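DotI (Legionella pneumophila, PDB 3WZ4) probably serves as an inner-membrane component of the type IVB secretion system, the chain here being its periplasmic domain. Local coordinates at residues 68-79 with 90-100; 110-118 with 129-139. All coordinates share one frame; numbering follows the deposited sequence.

Interaction 1: residues 68-79 with 90-100; sequences VSAVATRAPIIL and WRVQMPILVTY
Selenomethionine Met94 fills the hollow made where the chain facing it swings out into the loop at Thr73-Ala75. Its side chain runs straight out from the strand, CG opposite the backbone N (chi1 -166°), and bends only at the last bond (chi3 71°). This lodges Met94 SE between two bumps, 3.8 Å from Ala72 CB and 3.8 Å from Pro76 CD, with the methyl turned toward the alanine. Pro95 meets the same loop through CG, which presses on Arg74 CB at 3.6 Å, while the arginine's charged end leads off. Backbone bonds bracket the outward loop, Thr73 N donating to Pro95 O and Ile77 N to Gln93 O, and the register steps by two residues between the ladders they belong to. The two segments belong to the antiparallel hairpin of strands 67-84 and 87-101, in a sheet whose helix-covered face is consistent with the NTF2-like fold assigned to this family. On that face Val68 leans over one face of the Tyr100 ring: CG1 stands above it, 4.2 Å from the centroid and 23° off the normal, making a CH-pi contact, while Val68 CG2, on the same side, lies beyond the rim, 3.6 Å from Tyr100 CD2. Helix 57-63 packs on both residues through Val61. At the far end Ile78 CD1 reaches Trp90 CD1 obliquely at 3.9 Å; the indole NE1 is tied to Asp7. Leu79 crosses Gln93, laying CD1 against its CB and, at 3.7 Å, against the amide oxygen OE1. A water joins Ser69 OG to Thr99 O.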
loop_
_atom_site.group_PDB
_atom_site.type_symbol
_atom_site.label_atom_id
_atom_site.label_comp_id
_atom_site.label_asym_id
_atom_site.label_seq_id
_atom_site.Cartn_x
_atom_site.Cartn_y
_atom_site.Cartn_z
ATOM N N VAL A 68 10.042 10.356 -1.442
ATOM C CA VAL A 68 9.965 8.917 -1.234
ATOM C C VAL A 68 9.568 8.184 -2.510
ATOM O O VAL A 68 8.634 8.584 -3.204
ATOM C CB VAL A 68 8.972 8.563 -0.116
ATOM C CG1 VAL A 68 9.096 7.093 0.250
ATOM C CG2 VAL A 68 9.223 9.437 1.101
ATOM N N SER A 69 10.290 7.111 -2.814
ATOM C CA SER A 69 9.981 6.270 -3.962
ATOM C C SER A 69 10.202 4.812 -3.594
ATOM O O SER A 69 10.748 4.510 -2.533
ATOM C CB SER A 69 10.851 6.651 -5.162
ATOM O OG SER A 69 12.220 6.394 -4.902
ATOM N N ALA A 70 9.773 3.909 -4.467
ATOM C CA ALA A 70 9.935 2.481 -4.215
ATOM C C ALA A 70 9.823 1.652 -5.486
ATOM O O ALA A 70 9.184 2.059 -6.456
ATOM C CB ALA A 70 8.923 2.005 -3.181
ATOM N N VAL A 71 10.452 0.484 -5.471
ATOM C CA VAL A 71 10.356 -0.456 -6.578
ATOM C C VAL A 71 10.167 -1.857 -6.020
ATOM O O VAL A 71 10.651 -2.166 -4.929
ATOM C CB VAL A 71 11.619 -0.432 -7.462
ATOM C CG1 VAL A 71 11.804 0.942 -8.098
ATOM C CG2 VAL A 71 12.845 -0.823 -6.650
ATOM N N ALA A 72 9.458 -2.700 -6.764
ATOM C CA ALA A 72 9.247 -4.081 -6.349
ATOM C C ALA A 72 10.547 -4.873 -6.435
ATOM O O ALA A 72 11.225 -4.857 -7.461
ATOM C CB ALA A 72 8.169 -4.734 -7.200
ATOM N N THR A 73 10.892 -5.555 -5.347
ATOM C CA THR A 73 12.108 -6.360 -5.289
ATOM C C THR A 73 11.891 -7.734 -5.912
ATOM O O THR A 73 12.758 -8.254 -6.615
ATOM C CB THR A 73 12.601 -6.521 -3.838
ATOM O OG1 THR A 73 13.365 -5.367 -3.470
ATOM C CG2 THR A 73 13.473 -7.761 -3.699
ATOM N N ARG A 74 10.727 -8.315 -5.645
ATOM C CA ARG A 74 10.325 -9.572 -6.261
ATOM C C ARG A 74 8.841 -9.522 -6.601
ATOM O O ARG A 74 8.131 -8.609 -6.177
ATOM C CB ARG A 74 10.639 -10.755 -5.340
ATOM C CG ARG A 74 12.091 -11.203 -5.411
ATOM C CD ARG A 74 12.589 -11.797 -4.102
ATOM N NE ARG A 74 12.204 -13.195 -3.913
ATOM C CZ ARG A 74 12.631 -14.199 -4.673
ATOM N NH1 ARG A 74 13.439 -13.962 -5.697
ATOM N NH2 ARG A 74 12.240 -15.443 -4.420
ATOM N N ALA A 75 8.378 -10.493 -7.377
ATOM C CA ALA A 75 6.971 -10.550 -7.751
ATOM C C ALA A 75 6.094 -10.763 -6.521
ATOM O O ALA A 75 6.493 -11.450 -5.577
ATOM C CB ALA A 75 6.736 -11.653 -8.772
ATOM N N PRO A 76 4.899 -10.158 -6.524
ATOM C CA PRO A 76 3.939 -10.360 -5.437
ATOM C C PRO A 76 3.384 -11.776 -5.479
ATOM O O PRO A 76 3.208 -12.331 -6.564
ATOM C CB PRO A 76 2.836 -9.348 -5.756
ATOM C CG PRO A 76 2.923 -9.148 -7.228
ATOM C CD PRO A 76 4.387 -9.236 -7.553
ATOM N N ILE A 77 3.119 -12.353 -4.313
ATOM C CA ILE A 77 2.586 -13.707 -4.246
ATOM C C ILE A 77 1.326 -13.768 -3.392
ATOM O O ILE A 77 1.170 -13.008 -2.438
ATOM C CB ILE A 77 3.621 -14.698 -3.668
ATOM C CG1 ILE A 77 3.999 -14.301 -2.240
ATOM C CG2 ILE A 77 4.859 -14.767 -4.555
ATOM C CD1 ILE A 77 5.061 -15.189 -1.622
ATOM N N ILE A 78 0.422 -14.671 -3.751
ATOM C CA ILE A 78 -0.753 -14.931 -2.933
ATOM C C ILE A 78 -0.399 -15.976 -1.886
ATOM O O ILE A 78 -0.135 -17.129 -2.219
ATOM C CB ILE A 78 -1.930 -15.430 -3.785
ATOM C CG1 ILE A 78 -2.368 -14.340 -4.767
ATOM C CG2 ILE A 78 -3.098 -15.855 -2.899
ATOM C CD1 ILE A 78 -3.344 -14.823 -5.811
ATOM N N LEU A 79 -0.368 -15.561 -0.623
ATOM C CA LEU A 79 -0.084 -16.475 0.476
ATOM C C LEU A 79 -1.283 -17.379 0.724
ATOM O O LEU A 79 -1.136 -18.548 1.083
ATOM C CB LEU A 79 0.241 -15.696 1.754
ATOM C CG LEU A 79 1.441 -14.745 1.728
ATOM C CD1 LEU A 79 1.552 -14.008 3.050
ATOM C CD2 LEU A 79 2.734 -15.496 1.421
ATOM N N TRP A 90 -7.919 -12.160 -0.647
ATOM C CA TRP A 90 -6.577 -12.565 -1.032
ATOM C C TRP A 90 -5.570 -11.967 -0.070
ATOM O O TRP A 90 -5.589 -10.763 0.186
ATOM C CB TRP A 90 -6.227 -12.041 -2.428
ATOM C CG TRP A 90 -7.045 -12.588 -3.549
ATOM C CD1 TRP A 90 -6.719 -13.631 -4.372
ATOM C CD2 TRP A 90 -8.313 -12.105 -4.000
ATOM N NE1 TRP A 90 -7.712 -13.830 -5.298
ATOM C CE2 TRP A 90 -8.703 -12.907 -5.091
ATOM C CE3 TRP A 90 -9.160 -11.073 -3.583
ATOM C CZ2 TRP A 90 -9.904 -12.712 -5.769
ATOM C CZ3 TRP A 90 -10.352 -10.881 -4.257
ATOM C CH2 TRP A 90 -10.713 -11.697 -5.337
ATOM N N ARG A 91 -4.684 -12.798 0.466
ATOM C CA ARG A 91 -3.570 -12.283 1.252
ATOM C C ARG A 91 -2.338 -12.216 0.358
ATOM O O ARG A 91 -1.778 -13.243 -0.026
ATOM C CB ARG A 91 -3.320 -13.147 2.490
ATOM C CG ARG A 91 -2.762 -12.361 3.669
ATOM C CD ARG A 91 -2.693 -13.198 4.941
ATOM N NE ARG A 91 -4.013 -13.608 5.418
ATOM C CZ ARG A 91 -4.779 -12.882 6.228
ATOM N NH1 ARG A 91 -4.365 -11.696 6.652
ATOM N NH2 ARG A 91 -5.961 -13.342 6.612
ATOM N N VAL A 92 -1.935 -10.995 0.016
ATOM C CA VAL A 92 -0.846 -10.772 -0.930
ATOM C C VAL A 92 0.399 -10.171 -0.283
ATOM O O VAL A 92 0.310 -9.231 0.503
ATOM C CB VAL A 92 -1.295 -9.848 -2.078
ATOM C CG1 VAL A 92 -0.106 -9.433 -2.928
ATOM C CG2 VAL A 92 -2.364 -10.533 -2.923
ATOM N N GLN A 93 1.559 -10.711 -0.638
ATOM C CA GLN A 93 2.818 -10.260 -0.069
ATOM C C GLN A 93 3.815 -9.891 -1.163
ATOM O O GLN A 93 3.917 -10.578 -2.180
ATOM C CB GLN A 93 3.406 -11.346 0.829
ATOM C CG GLN A 93 4.662 -10.926 1.563
ATOM C CD GLN A 93 5.106 -11.953 2.581
ATOM O OE1 GLN A 93 4.613 -11.977 3.709
ATOM N NE2 GLN A 93 6.033 -12.820 2.184
HETATM N N MSE A 94 4.543 -8.800 -0.948
HETATM C CA MSE A 94 5.539 -8.345 -1.911
HETATM C C MSE A 94 6.653 -7.578 -1.214
HETATM O O MSE A 94 6.389 -6.686 -0.411
HETATM C CB MSE A 94 4.894 -7.462 -2.986
HETATM C CG MSE A 94 5.781 -7.230 -4.206
HETATM SE SE MSE A 94 4.970 -6.078 -5.560
HETATM C CE MSE A 94 5.066 -4.387 -4.593
ATOM N N PRO A 95 7.910 -7.934 -1.514
ATOM C CA PRO A 95 9.069 -7.209 -0.988
ATOM C C PRO A 95 9.378 -5.986 -1.847
ATOM O O PRO A 95 9.211 -6.031 -3.064
ATOM C CB PRO A 95 10.194 -8.236 -1.114
ATOM C CG PRO A 95 9.821 -9.025 -2.326
ATOM C CD PRO A 95 8.308 -9.086 -2.342
ATOM N N ILE A 96 9.824 -4.905 -1.220
ATOM C CA ILE A 96 10.114 -3.678 -1.949
ATOM C C ILE A 96 11.391 -3.014 -1.451
ATOM O O ILE A 96 11.845 -3.273 -0.335
ATOM C CB ILE A 96 8.955 -2.657 -1.829
ATOM C CG1 ILE A 96 8.769 -2.229 -0.372
ATOM C CG2 ILE A 96 7.668 -3.233 -2.387
ATOM C CD1 ILE A 96 7.643 -1.233 -0.164
ATOM N N LEU A 97 11.962 -2.156 -2.289
ATOM C CA LEU A 97 13.086 -1.323 -1.885
ATOM C C LEU A 97 12.642 0.134 -1.836
ATOM O O LEU A 97 12.383 0.744 -2.871
ATOM C CB LEU A 97 14.259 -1.481 -2.853
ATOM C CG LEU A 97 15.499 -0.655 -2.499
ATOM C CD1 LEU A 97 16.067 -1.102 -1.157
ATOM C CD2 LEU A 97 16.553 -0.745 -3.599
ATOM N N VAL A 98 12.552 0.689 -0.633
ATOM C CA VAL A 98 12.100 2.063 -0.463
ATOM C C VAL A 98 13.290 3.015 -0.394
ATOM O O VAL A 98 14.301 2.709 0.238
ATOM C CB VAL A 98 11.235 2.223 0.805
ATOM C CG1 VAL A 98 10.705 3.638 0.915
ATOM C CG2 VAL A 98 10.084 1.225 0.794
ATOM N N THR A 99 13.163 4.164 -1.051
ATOM C CA THR A 99 14.221 5.168 -1.066
ATOM C C THR A 99 13.737 6.523 -0.546
ATOM O O THR A 99 12.802 7.110 -1.088
ATOM C CB THR A 99 14.796 5.351 -2.483
ATOM O OG1 THR A 99 15.372 4.117 -2.929
ATOM C CG2 THR A 99 15.861 6.436 -2.497
ATOM N N TYR A 100 14.376 7.002 0.518
ATOM C CA TYR A 100 14.146 8.345 1.037
ATOM C C TYR A 100 15.362 9.200 0.701
ATOM O O TYR A 100 16.470 8.896 1.139
ATOM C CB TYR A 100 13.971 8.305 2.555
ATOM C CG TYR A 100 12.803 7.478 3.042
ATOM C CD1 TYR A 100 12.906 6.099 3.166
ATOM C CD2 TYR A 100 11.601 8.081 3.398
ATOM C CE1 TYR A 100 11.842 5.339 3.620
ATOM C CE2 TYR A 100 10.531 7.329 3.854
ATOM C CZ TYR A 100 10.658 5.958 3.962
ATOM O OH TYR A 100 9.599 5.203 4.414
HETATM O O HOH W 1 13.287 8.514 -3.448
HETATM O O HOH W 2 13.320 -5.762 -0.898
#

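Interaction 2: residues 110-118 with 129-139; sequences NNVVTMLIT and IGISQFVVGPA
Two donors converge on Val135 O: the amide N of Thr114, 2.7 Å away and lying in the carbonyl plane, and a water at 3.1 Å. The same water donates to Val112 O and is bonded to Thr114 OG1, so it ties the edge strand to its partner from the side that carries their Thr114 and Val135 side chains. Further along, Leu116 faces two residues at once. Leu116 O accepts from Ser132 N at 2.8 Å and Leu116 N donates to Gln133 O at 3.0 Å, which makes a classic beta bulge where the edge strand turns a corner. Ser132 OG, only weakly approached by Thr118 OG1, has stronger partners in Glu43 and Thr41. On the other face, Val113 CG1 sits above the Phe134 ring, 4.1 Å from its centroid and 24° off the normal. A first torsion of -165° swings the Phe134 ring away from its own backbone N and alongside selenomethionine Met115, whose SE is an oblique Met-aromatic neighbour 5.1 Å from the ring centroid. Met115 SE also meets Ile131 CD1 at 3.9 Å, and the Ile117 and Ile131 side chains cross, with Ile117 CG1 4.1 Å from Ile131 CG1. Helix 7-21 packs on this apolar row, Ala14 against Met115 and Ile117, and Ala17 against Ile131. Helix 42-54 supplies Phe48, edge-to-face with Phe134, while strand 87-101 lies along the opposite side of strand 110-118.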
loop_
_atom_site.group_PDB
_atom_site.type_symbol
_atom_site.label_atom_id
_atom_site.label_comp_id
_atom_site.label_asym_id
_atom_site.label_seq_id
_atom_site.Cartn_x
_atom_site.Cartn_y
_atom_site.Cartn_z
ATOM N N ASN A 110 14.841 -2.214 2.718
ATOM C CA ASN A 110 14.178 -3.391 2.177
ATOM C C ASN A 110 13.002 -3.755 3.065
ATOM O O ASN A 110 13.183 -4.166 4.211
ATOM C CB ASN A 110 15.140 -4.576 2.071
ATOM C CG ASN A 110 16.244 -4.343 1.061
ATOM O OD1 ASN A 110 16.006 -4.325 -0.147
ATOM N ND2 ASN A 110 17.466 -4.173 1.552
ATOM N N ASN A 111 11.794 -3.592 2.540
ATOM C CA ASN A 111 10.591 -3.907 3.298
ATOM C C ASN A 111 9.770 -5.004 2.640
ATOM O O ASN A 111 9.889 -5.252 1.440
ATOM C CB ASN A 111 9.726 -2.655 3.485
ATOM C CG ASN A 111 10.371 -1.628 4.394
ATOM O OD1 ASN A 111 10.964 -1.972 5.416
ATOM N ND2 ASN A 111 10.257 -0.355 4.026
ATOM N N VAL A 112 8.942 -5.664 3.439
ATOM C CA VAL A 112 7.961 -6.597 2.913
ATOM C C VAL A 112 6.567 -6.073 3.224
ATOM O O VAL A 112 6.240 -5.807 4.380
ATOM C CB VAL A 112 8.121 -7.996 3.522
ATOM C CG1 VAL A 112 7.226 -8.989 2.797
ATOM C CG2 VAL A 112 9.569 -8.432 3.443
ATOM N N VAL A 113 5.757 -5.904 2.187
ATOM C CA VAL A 113 4.385 -5.448 2.364
ATOM C C VAL A 113 3.436 -6.641 2.332
ATOM O O VAL A 113 3.508 -7.485 1.438
ATOM C CB VAL A 113 3.975 -4.441 1.272
ATOM C CG1 VAL A 113 2.535 -4.004 1.468
ATOM C CG2 VAL A 113 4.908 -3.238 1.277
ATOM N N THR A 114 2.554 -6.719 3.320
ATOM C CA THR A 114 1.548 -7.768 3.341
ATOM C C THR A 114 0.164 -7.137 3.381
ATOM O O THR A 114 -0.137 -6.326 4.258
ATOM C CB THR A 114 1.740 -8.720 4.533
ATOM O OG1 THR A 114 3.119 -9.098 4.622
ATOM C CG2 THR A 114 0.888 -9.968 4.361
HETATM N N MSE A 115 -0.671 -7.507 2.418
HETATM C CA MSE A 115 -1.988 -6.906 2.274
HETATM C C MSE A 115 -3.095 -7.951 2.324
HETATM O O MSE A 115 -2.976 -9.031 1.742
HETATM C CB MSE A 115 -2.078 -6.135 0.953
HETATM C CG MSE A 115 -1.154 -4.928 0.851
HETATM SE SE MSE A 115 -0.936 -4.299 -0.994
HETATM C CE MSE A 115 0.361 -5.620 -1.613
ATOM N N LEU A 116 -4.171 -7.626 3.028
ATOM C CA LEU A 116 -5.395 -8.401 2.924
ATOM C C LEU A 116 -6.322 -7.669 1.964
ATOM O O LEU A 116 -6.707 -6.528 2.209
ATOM C CB LEU A 116 -6.058 -8.585 4.292
ATOM C CG LEU A 116 -7.403 -9.319 4.284
ATOM C CD1 LEU A 116 -7.243 -10.737 3.758
ATOM C CD2 LEU A 116 -8.034 -9.326 5.670
ATOM N N ILE A 117 -6.658 -8.319 0.859
ATOM C CA ILE A 117 -7.506 -7.706 -0.153
ATOM C C ILE A 117 -8.852 -8.417 -0.215
ATOM O O ILE A 117 -8.911 -9.647 -0.244
ATOM C CB ILE A 117 -6.825 -7.738 -1.537
ATOM C CG1 ILE A 117 -5.563 -6.873 -1.517
ATOM C CG2 ILE A 117 -7.785 -7.279 -2.626
ATOM C CD1 ILE A 117 -4.809 -6.865 -2.825
ATOM N N THR A 118 -9.933 -7.642 -0.219
ATOM C CA THR A 118 -11.271 -8.220 -0.232
ATOM C C THR A 118 -12.158 -7.625 -1.320
ATOM O O THR A 118 -12.037 -6.452 -1.668
ATOM C CB THR A 118 -11.972 -8.042 1.127
ATOM O OG1 THR A 118 -12.206 -6.650 1.365
ATOM C CG2 THR A 118 -11.110 -8.603 2.246
ATOM N N ILE A 129 -12.504 -4.323 -5.651
ATOM C CA ILE A 129 -11.690 -4.833 -4.556
ATOM C C ILE A 129 -11.040 -3.676 -3.809
ATOM O O ILE A 129 -10.866 -2.590 -4.363
ATOM C CB ILE A 129 -10.583 -5.787 -5.055
ATOM C CG1 ILE A 129 -9.755 -5.112 -6.153
ATOM C CG2 ILE A 129 -11.179 -7.100 -5.551
ATOM C CD1 ILE A 129 -8.550 -5.913 -6.585
ATOM N N GLY A 130 -10.686 -3.922 -2.551
ATOM C CA GLY A 130 -10.012 -2.934 -1.730
ATOM C C GLY A 130 -9.155 -3.577 -0.657
ATOM O O GLY A 130 -9.368 -4.732 -0.285
ATOM N N ILE A 131 -8.182 -2.824 -0.154
ATOM C CA ILE A 131 -7.299 -3.311 0.899
ATOM C C ILE A 131 -7.935 -3.131 2.272
ATOM O O ILE A 131 -8.341 -2.025 2.633
ATOM C CB ILE A 131 -5.948 -2.580 0.865
ATOM C CG1 ILE A 131 -5.218 -2.883 -0.448
ATOM C CG2 ILE A 131 -5.096 -2.967 2.067
ATOM C CD1 ILE A 131 -4.020 -1.991 -0.702
ATOM N N SER A 132 -8.028 -4.223 3.029
ATOM C CA SER A 132 -8.577 -4.183 4.384
ATOM C C SER A 132 -7.475 -4.097 5.438
ATOM O O SER A 132 -7.692 -3.594 6.539
ATOM C CB SER A 132 -9.459 -5.406 4.650
ATOM O OG SER A 132 -10.711 -5.275 3.997
ATOM N N GLN A 133 -6.291 -4.592 5.099
ATOM C CA GLN A 133 -5.156 -4.505 6.005
ATOM C C GLN A 133 -3.869 -4.286 5.230
ATOM O O GLN A 133 -3.614 -4.948 4.226
ATOM C CB GLN A 133 -5.040 -5.756 6.879
ATOM C CG GLN A 133 -3.971 -5.635 7.956
ATOM C CD GLN A 133 -3.871 -6.866 8.834
ATOM O OE1 GLN A 133 -3.774 -7.988 8.340
ATOM N NE2 GLN A 133 -3.890 -6.660 10.147
ATOM N N PHE A 134 -3.064 -3.348 5.714
ATOM C CA PHE A 134 -1.810 -2.988 5.080
ATOM C C PHE A 134 -0.702 -3.093 6.125
ATOM O O PHE A 134 -0.633 -2.285 7.049
ATOM C CB PHE A 134 -1.901 -1.561 4.541
ATOM C CG PHE A 134 -0.819 -1.206 3.560
ATOM C CD1 PHE A 134 0.418 -0.761 4.000
ATOM C CD2 PHE A 134 -1.045 -1.301 2.195
ATOM C CE1 PHE A 134 1.409 -0.423 3.098
ATOM C CE2 PHE A 134 -0.055 -0.965 1.289
ATOM C CZ PHE A 134 1.171 -0.526 1.740
ATOM N N VAL A 135 0.153 -4.097 5.987
ATOM C CA VAL A 135 1.209 -4.320 6.967
ATOM C C VAL A 135 2.596 -4.232 6.342
ATOM O O VAL A 135 2.871 -4.862 5.320
ATOM C CB VAL A 135 1.043 -5.669 7.680
ATOM C CG1 VAL A 135 2.224 -5.933 8.599
ATOM C CG2 VAL A 135 -0.268 -5.697 8.461
ATOM N N VAL A 136 3.465 -3.442 6.964
ATOM C CA VAL A 136 4.832 -3.279 6.491
ATOM C C VAL A 136 5.814 -3.843 7.510
ATOM O O VAL A 136 5.638 -3.670 8.715
ATOM C CB VAL A 136 5.169 -1.794 6.237
ATOM C CG1 VAL A 136 6.618 -1.646 5.790
ATOM C CG2 VAL A 136 4.220 -1.201 5.203
ATOM N N GLY A 137 6.844 -4.523 7.019
ATOM C CA GLY A 137 7.878 -5.068 7.877
ATOM C C GLY A 137 9.194 -5.151 7.134
ATOM O O GLY A 137 9.235 -4.944 5.921
ATOM N N PRO A 138 10.283 -5.446 7.857
ATOM C CA PRO A 138 11.606 -5.573 7.241
ATOM C C PRO A 138 11.819 -6.940 6.604
ATOM O O PRO A 138 10.973 -7.828 6.759
ATOM C CB PRO A 138 12.547 -5.417 8.434
ATOM C CG PRO A 138 11.774 -5.998 9.567
ATOM C CD PRO A 138 10.348 -5.575 9.325
ATOM N N ALA A 139 12.937 -7.090 5.895
ATOM C CA ALA A 139 13.339 -8.366 5.307
ATOM C C ALA A 139 12.151 -9.258 4.969
ATOM O O ALA A 139 12.306 -10.449 4.718
ATOM C CB ALA A 139 14.314 -9.095 6.226
HETATM O O HOH W 3 15.234 -5.265 6.332
HETATM O O HOH W 4 4.559 -7.447 5.796
HETATM O O HOH W 5 -1.920 -8.074 6.003
#

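How the interactions relate
Interactions 1 and 2 are successive hairpins of one antiparallel sheet, joined where strand 87-101 pairs with strand 106-119. Probable backbone bonds Ile96 N to Asn111 O and Trp90 N to Ile117 O stitch them. Both are partly buried, with helix 7-21 covering part of each. Interaction 1 parts around a largely exposed loop, fills the break with the selenium of Met94 and proline rings, and rejoins in a second ladder; interaction 2 slips by one residue at a bulge backed by polar partners of Ser132, its helix-facing side lined by Phe134, Met115 and isoleucines. Interaction 2 lies nearer the chain's centre, yet strand 129-138 is an outermost strand, and Val135 to Ala139 are largely exposed.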